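Putative 5-dehydro-2-deoxygluconokinase (Bacillus halodurans C-125, PDB 2QCV) probably catalyses the ATP-dependent phosphorylation of 5-dehydro-2-deoxy-D-gluconate to its 6-phospho form, a step in the bacterial degradation of myo-inositol. Local coordinates at residues 176-190 with 206-218. Residues are numbered along the deposited sequence; the frame is centred on the assembly and turned at random. Where two conformers were deposited one is given.
Sequences LDYRPYSWETPEETA and TREEFDVLENRTE
E209 and Y178 meet through a direct backbone-to-carboxylate hydrogen bond: Y178 N donates its N-H to E209 OE2 at 2.9 Å, nearly straight at 165° but from above the carboxylate plane. The other oxygen turns back to its own helix, where E209 OE1 takes T206 N at 2.9 Å. Each carboxylate oxygen thus holds one backbone N-H, and an alanine here would probably leave both amides without these acceptors and Y178 CB without the packing of CG.

Apolar groups flank this bond. L176 CD1 sits 3.7 Å from the centroid of the F210 ring, squarely over its face, a CH-pi contact, while CD2 meets L213. V212 sets both methyls over one face of the Y178 ring, CG1 offset towards the rim and CG2 3.6 Å from Y178 CE2, with P180 CD over the opposite face. With CG1 anti to the backbone N (chi1 169°), V212 also reaches T189 CG2. Near the C-terminal end of helix 207-213, A190 CB packs on N215 CB, and a water donates to both P186 O and V212 O.

T206 and E209 form a capping box opening helix 207-213, which ends in a Schellman motif with N215 as C-prime; T185 and E188 box the start of helix 186-199. The contact packs the loop after strand 171-175, and the helix it leads into, against the helix following neighbouring parallel strand 202-206, within the alpha/beta ribokinase-like fold of PfkB kinases.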
loop_
_atom_site.group_PDB
_atom_site.type_symbol
_atom_site.label_atom_id
_atom_site.label_comp_id
_atom_site.label_asym_id
_atom_site.label_seq_id
_atom_site.Cartn_x
_atom_site.Cartn_y
_atom_site.Cartn_z
ATOM N N LEU A 176 20.504 -14.708 15.132
ATOM C CA LEU A 176 20.032 -13.352 15.220
ATOM C C LEU A 176 20.070 -12.600 13.885
ATOM O O LEU A 176 19.179 -11.799 13.665
ATOM C CB LEU A 176 20.739 -12.543 16.332
ATOM C CG LEU A 176 20.549 -13.021 17.786
ATOM C CD1 LEU A 176 21.106 -11.971 18.792
ATOM C CD2 LEU A 176 19.068 -13.283 18.070
ATOM N N ASP A 177 21.019 -12.888 12.995
ATOM C CA ASP A 177 20.914 -12.496 11.557
ATOM C C ASP A 177 20.341 -11.107 11.383
ATOM O O ASP A 177 19.233 -11.011 10.910
ATOM C CB ASP A 177 19.912 -13.480 10.819
ATOM C CG ASP A 177 19.648 -13.097 9.328
ATOM O OD1 ASP A 177 20.628 -12.716 8.618
ATOM O OD2 ASP A 177 18.453 -13.163 8.910
ATOM N N TYR A 178 21.050 -10.043 11.779
ATOM C CA TYR A 178 20.444 -8.694 11.772
ATOM C C TYR A 178 20.651 -7.960 10.441
ATOM O O TYR A 178 21.779 -7.737 10.019
ATOM C CB TYR A 178 20.988 -7.837 12.924
ATOM C CG TYR A 178 20.402 -6.440 13.047
ATOM C CD1 TYR A 178 19.040 -6.235 13.010
ATOM C CD2 TYR A 178 21.227 -5.324 13.201
ATOM C CE1 TYR A 178 18.473 -4.936 13.105
ATOM C CE2 TYR A 178 20.684 -4.039 13.333
ATOM C CZ TYR A 178 19.305 -3.857 13.283
ATOM O OH TYR A 178 18.764 -2.607 13.413
ATOM N N ARG A 179 19.541 -7.548 9.835
ATOM C CA ARG A 179 19.505 -6.810 8.579
ATOM C C ARG A 179 18.667 -5.562 8.837
ATOM O O ARG A 179 17.449 -5.602 8.725
ATOM C CB ARG A 179 18.876 -7.672 7.501
ATOM C CG ARG A 179 19.548 -9.033 7.277
ATOM C CD ARG A 179 20.935 -8.895 6.688
ATOM N NE ARG A 179 20.865 -8.507 5.288
ATOM N N PRO A 180 19.308 -4.477 9.265
ATOM C CA PRO A 180 18.550 -3.280 9.686
ATOM C C PRO A 180 17.590 -2.715 8.647
ATOM O O PRO A 180 16.529 -2.254 9.002
ATOM C CB PRO A 180 19.631 -2.254 10.000
ATOM C CG PRO A 180 20.871 -2.776 9.421
ATOM C CD PRO A 180 20.757 -4.263 9.405
ATOM N N TYR A 181 17.933 -2.797 7.372
ATOM C CA TYR A 181 17.046 -2.250 6.348
ATOM C C TYR A 181 15.819 -3.104 6.081
ATOM O O TYR A 181 14.895 -2.669 5.375
ATOM C CB TYR A 181 17.832 -2.028 5.086
ATOM C CG TYR A 181 18.780 -0.878 5.248
ATOM C CD1 TYR A 181 18.312 0.428 5.255
ATOM C CD2 TYR A 181 20.122 -1.091 5.405
ATOM C CE1 TYR A 181 19.183 1.492 5.408
ATOM C CE2 TYR A 181 20.995 -0.045 5.550
ATOM C CZ TYR A 181 20.524 1.238 5.552
ATOM O OH TYR A 181 21.428 2.266 5.716
ATOM N N SER A 182 15.758 -4.293 6.669
ATOM C CA SER A 182 14.501 -5.085 6.635
ATOM C C SER A 182 13.457 -4.690 7.662
ATOM O O SER A 182 12.308 -5.161 7.605
ATOM C CB SER A 182 14.786 -6.584 6.800
ATOM O OG SER A 182 15.481 -7.067 5.694
ATOM N N TRP A 183 13.842 -3.820 8.582
ATOM C CA TRP A 183 12.993 -3.400 9.694
ATOM C C TRP A 183 12.636 -1.923 9.637
ATOM O O TRP A 183 13.335 -1.115 9.017
ATOM C CB TRP A 183 13.730 -3.666 11.019
ATOM C CG TRP A 183 13.975 -5.107 11.270
ATOM C CD1 TRP A 183 15.030 -5.822 10.843
ATOM C CD2 TRP A 183 13.149 -6.012 12.042
ATOM N NE1 TRP A 183 14.910 -7.137 11.242
ATOM C CE2 TRP A 183 13.762 -7.271 11.989
ATOM C CE3 TRP A 183 11.949 -5.871 12.756
ATOM C CZ2 TRP A 183 13.227 -8.387 12.617
ATOM C CZ3 TRP A 183 11.398 -7.001 13.372
ATOM C CH2 TRP A 183 12.057 -8.223 13.329
ATOM N N GLU A 184 11.566 -1.560 10.328
ATOM C CA GLU A 184 11.176 -0.152 10.407
ATOM C C GLU A 184 12.021 0.623 11.401
ATOM O O GLU A 184 12.483 1.747 11.116
ATOM C CB GLU A 184 9.674 -0.029 10.737
ATOM C CG GLU A 184 8.774 -0.675 9.683
ATOM C CD GLU A 184 8.911 0.018 8.333
ATOM O OE1 GLU A 184 8.739 1.254 8.314
ATOM O OE2 GLU A 184 9.229 -0.652 7.314
ATOM N N THR A 185 12.205 0.068 12.597
ATOM C CA THR A 185 13.021 0.750 13.629
ATOM C C THR A 185 13.769 -0.297 14.475
ATOM O O THR A 185 13.342 -1.458 14.552
ATOM C CB THR A 185 12.155 1.584 14.593
ATOM O OG1 THR A 185 11.462 0.703 15.484
ATOM C CG2 THR A 185 11.162 2.477 13.890
ATOM N N PRO A 186 14.902 0.073 15.081
ATOM C CA PRO A 186 15.585 -0.870 15.964
ATOM C C PRO A 186 14.773 -1.313 17.174
ATOM O O PRO A 186 14.973 -2.415 17.634
ATOM C CB PRO A 186 16.841 -0.104 16.413
ATOM C CG PRO A 186 17.042 0.937 15.376
ATOM C CD PRO A 186 15.669 1.324 14.928
ATOM N N GLU A 187 13.917 -0.445 17.698
ATOM C CA GLU A 187 13.054 -0.829 18.825
ATOM C C GLU A 187 12.067 -1.935 18.416
ATOM O O GLU A 187 11.779 -2.837 19.192
ATOM C CB GLU A 187 12.325 0.376 19.429
ATOM C CG GLU A 187 11.899 0.049 20.830
ATOM C CD GLU A 187 11.499 1.223 21.640
ATOM O OE1 GLU A 187 11.266 2.311 21.079
ATOM O OE2 GLU A 187 11.380 1.032 22.858
ATOM N N GLU A 188 11.549 -1.864 17.187
ATOM C CA GLU A 188 10.721 -2.932 16.642
ATOM C C GLU A 188 11.489 -4.262 16.598
ATOM O O GLU A 188 10.985 -5.308 17.016
ATOM C CB GLU A 188 10.260 -2.552 15.234
ATOM C CG GLU A 188 9.475 -3.577 14.504
ATOM C CD GLU A 188 9.493 -3.332 12.996
ATOM O OE1 GLU A 188 10.392 -2.613 12.505
ATOM O OE2 GLU A 188 8.618 -3.864 12.322
ATOM N N THR A 189 12.734 -4.198 16.120
ATOM C CA THR A 189 13.581 -5.381 16.112
ATOM C C THR A 189 13.737 -5.917 17.543
ATOM O O THR A 189 13.583 -7.106 17.756
ATOM C CB THR A 189 14.951 -5.102 15.417
ATOM O OG1 THR A 189 14.714 -4.447 14.143
ATOM C CG2 THR A 189 15.728 -6.412 15.225
ATOM N N ALA A 190 14.017 -5.049 18.512
ATOM C CA ALA A 190 14.194 -5.468 19.918
ATOM C C ALA A 190 12.958 -6.197 20.464
ATOM O O ALA A 190 13.060 -7.259 21.078
ATOM C CB ALA A 190 14.529 -4.253 20.808
ATOM N N THR A 206 26.034 -12.067 16.976
ATOM C CA THR A 206 27.130 -11.205 17.294
ATOM C C THR A 206 26.776 -10.338 18.492
ATOM O O THR A 206 25.602 -10.120 18.808
ATOM C CB THR A 206 27.505 -10.291 16.094
ATOM O OG1 THR A 206 26.441 -9.358 15.850
ATOM C CG2 THR A 206 27.786 -11.113 14.830
ATOM N N ARG A 207 27.787 -9.770 19.133
ATOM C CA ARG A 207 27.552 -8.854 20.246
ATOM C C ARG A 207 26.662 -7.702 19.774
ATOM O O ARG A 207 25.762 -7.309 20.467
ATOM C CB ARG A 207 28.906 -8.361 20.783
ATOM C CG ARG A 207 28.887 -7.390 21.961
ATOM C CD ARG A 207 28.207 -7.977 23.202
ATOM N NE ARG A 207 26.817 -7.520 23.328
ATOM C CZ ARG A 207 25.945 -7.923 24.248
ATOM N NH1 ARG A 207 26.288 -8.823 25.177
ATOM N NH2 ARG A 207 24.717 -7.393 24.271
ATOM N N GLU A 208 26.881 -7.185 18.568
ATOM C CA GLU A 208 26.041 -6.110 18.045
ATOM C C GLU A 208 24.579 -6.525 17.897
ATOM O O GLU A 208 23.669 -5.759 18.224
ATOM C CB GLU A 208 26.622 -5.590 16.734
ATOM C CG GLU A 208 27.916 -4.823 16.928
ATOM N N GLU A 209 24.351 -7.764 17.498
ATOM C CA GLU A 209 23.017 -8.311 17.369
ATOM C C GLU A 209 22.325 -8.487 18.733
ATOM O O GLU A 209 21.118 -8.228 18.872
ATOM C CB GLU A 209 23.081 -9.603 16.571
ATOM C CG GLU A 209 23.400 -9.377 15.127
ATOM C CD GLU A 209 23.732 -10.628 14.303
ATOM O OE1 GLU A 209 24.117 -11.687 14.816
ATOM O OE2 GLU A 209 23.577 -10.545 13.080
ATOM N N PHE A 210 23.066 -8.893 19.747
ATOM C CA PHE A 210 22.502 -8.933 21.083
ATOM C C PHE A 210 22.200 -7.544 21.596
ATOM O O PHE A 210 21.191 -7.372 22.331
ATOM C CB PHE A 210 23.380 -9.709 22.074
ATOM C CG PHE A 210 23.248 -11.237 21.934
ATOM C CD1 PHE A 210 22.225 -11.910 22.565
ATOM C CD2 PHE A 210 24.110 -11.947 21.132
ATOM C CE1 PHE A 210 22.108 -13.299 22.440
ATOM C CE2 PHE A 210 24.009 -13.370 21.013
ATOM C CZ PHE A 210 23.023 -14.026 21.662
ATOM N N ASP A 211 23.034 -6.554 21.253
ATOM C CA ASP A 211 22.718 -5.167 21.612
ATOM C C ASP A 211 21.349 -4.779 21.031
ATOM O O ASP A 211 20.540 -4.215 21.734
ATOM C CB ASP A 211 23.752 -4.139 21.113
ATOM C CG ASP A 211 25.128 -4.383 21.633
ATOM O OD1 ASP A 211 25.278 -5.002 22.713
ATOM O OD2 ASP A 211 26.086 -3.910 20.976
ATOM N N VAL A 212 21.102 -5.124 19.770
ATOM C CA VAL A 212 19.809 -4.831 19.131
ATOM C C VAL A 212 18.657 -5.523 19.850
ATOM O O VAL A 212 17.646 -4.902 20.145
ATOM C CB VAL A 212 19.876 -5.150 17.629
ATOM C CG1 VAL A 212 18.486 -5.121 16.968
ATOM C CG2 VAL A 212 20.838 -4.116 16.973
ATOM N N LEU A 213 18.822 -6.806 20.122
ATOM C CA LEU A 213 17.882 -7.595 20.910
ATOM C C LEU A 213 17.508 -6.910 22.223
ATOM O O LEU A 213 16.352 -6.912 22.631
ATOM C CB LEU A 213 18.490 -8.968 21.171
ATOM C CG LEU A 213 17.709 -10.102 21.883
ATOM C CD1 LEU A 213 18.139 -11.538 21.513
ATOM C CD2 LEU A 213 17.731 -9.916 23.416
ATOM N N GLU A 214 18.508 -6.336 22.883
ATOM C CA GLU A 214 18.308 -5.741 24.185
ATOM C C GLU A 214 17.855 -4.303 24.104
ATOM O O GLU A 214 17.792 -3.614 25.136
ATOM C CB GLU A 214 19.608 -5.859 24.983
ATOM C CG GLU A 214 19.978 -7.313 25.300
ATOM C CD GLU A 214 21.406 -7.443 25.855
ATOM O OE1 GLU A 214 21.897 -6.498 26.483
ATOM O OE2 GLU A 214 22.035 -8.464 25.644
ATOM N N ASN A 215 17.571 -3.818 22.886
ATOM C CA ASN A 215 17.203 -2.410 22.661
ATOM C C ASN A 215 18.267 -1.415 23.131
ATOM O O ASN A 215 17.920 -0.372 23.695
ATOM C CB ASN A 215 15.854 -2.102 23.365
ATOM C CG ASN A 215 15.175 -0.838 22.851
ATOM O OD1 ASN A 215 15.235 -0.505 21.658
ATOM N ND2 ASN A 215 14.502 -0.123 23.765
ATOM N N ARG A 216 19.539 -1.745 22.916
ATOM C CA ARG A 216 20.651 -0.885 23.310
ATOM C C ARG A 216 21.262 -0.271 22.071
ATOM O O ARG A 216 21.231 -0.870 20.964
ATOM C CB ARG A 216 21.726 -1.675 24.063
ATOM C CG ARG A 216 21.199 -2.856 24.829
ATOM C CD ARG A 216 22.307 -3.620 25.532
ATOM N NE ARG A 216 22.842 -2.849 26.633
ATOM C CZ ARG A 216 22.463 -2.935 27.906
ATOM N NH1 ARG A 216 21.546 -3.806 28.323
ATOM N NH2 ARG A 216 23.049 -2.144 28.781
ATOM N N THR A 217 21.830 0.911 22.244
ATOM C CA THR A 217 22.552 1.542 21.164
ATOM C C THR A 217 24.042 1.579 21.471
ATOM O O THR A 217 24.790 2.219 20.727
ATOM C CB THR A 217 22.029 2.966 20.931
ATOM O OG1 THR A 217 22.017 3.666 22.179
ATOM C CG2 THR A 217 20.597 2.926 20.353
ATOM N N GLU A 218 24.468 0.934 22.559
ATOM C CA GLU A 218 25.879 0.858 22.930
ATOM C C GLU A 218 26.155 -0.580 23.283
ATOM O O GLU A 218 25.235 -1.287 23.689
ATOM C CB GLU A 218 26.159 1.717 24.145
ATOM C CG GLU A 218 25.890 3.195 23.924
ATOM C CD GLU A 218 26.724 3.812 22.796
ATOM O OE1 GLU A 218 27.743 3.215 22.337
ATOM O OE2 GLU A 218 26.353 4.916 22.387
HETATM O O HOH W 1 17.332 -2.416 19.049
#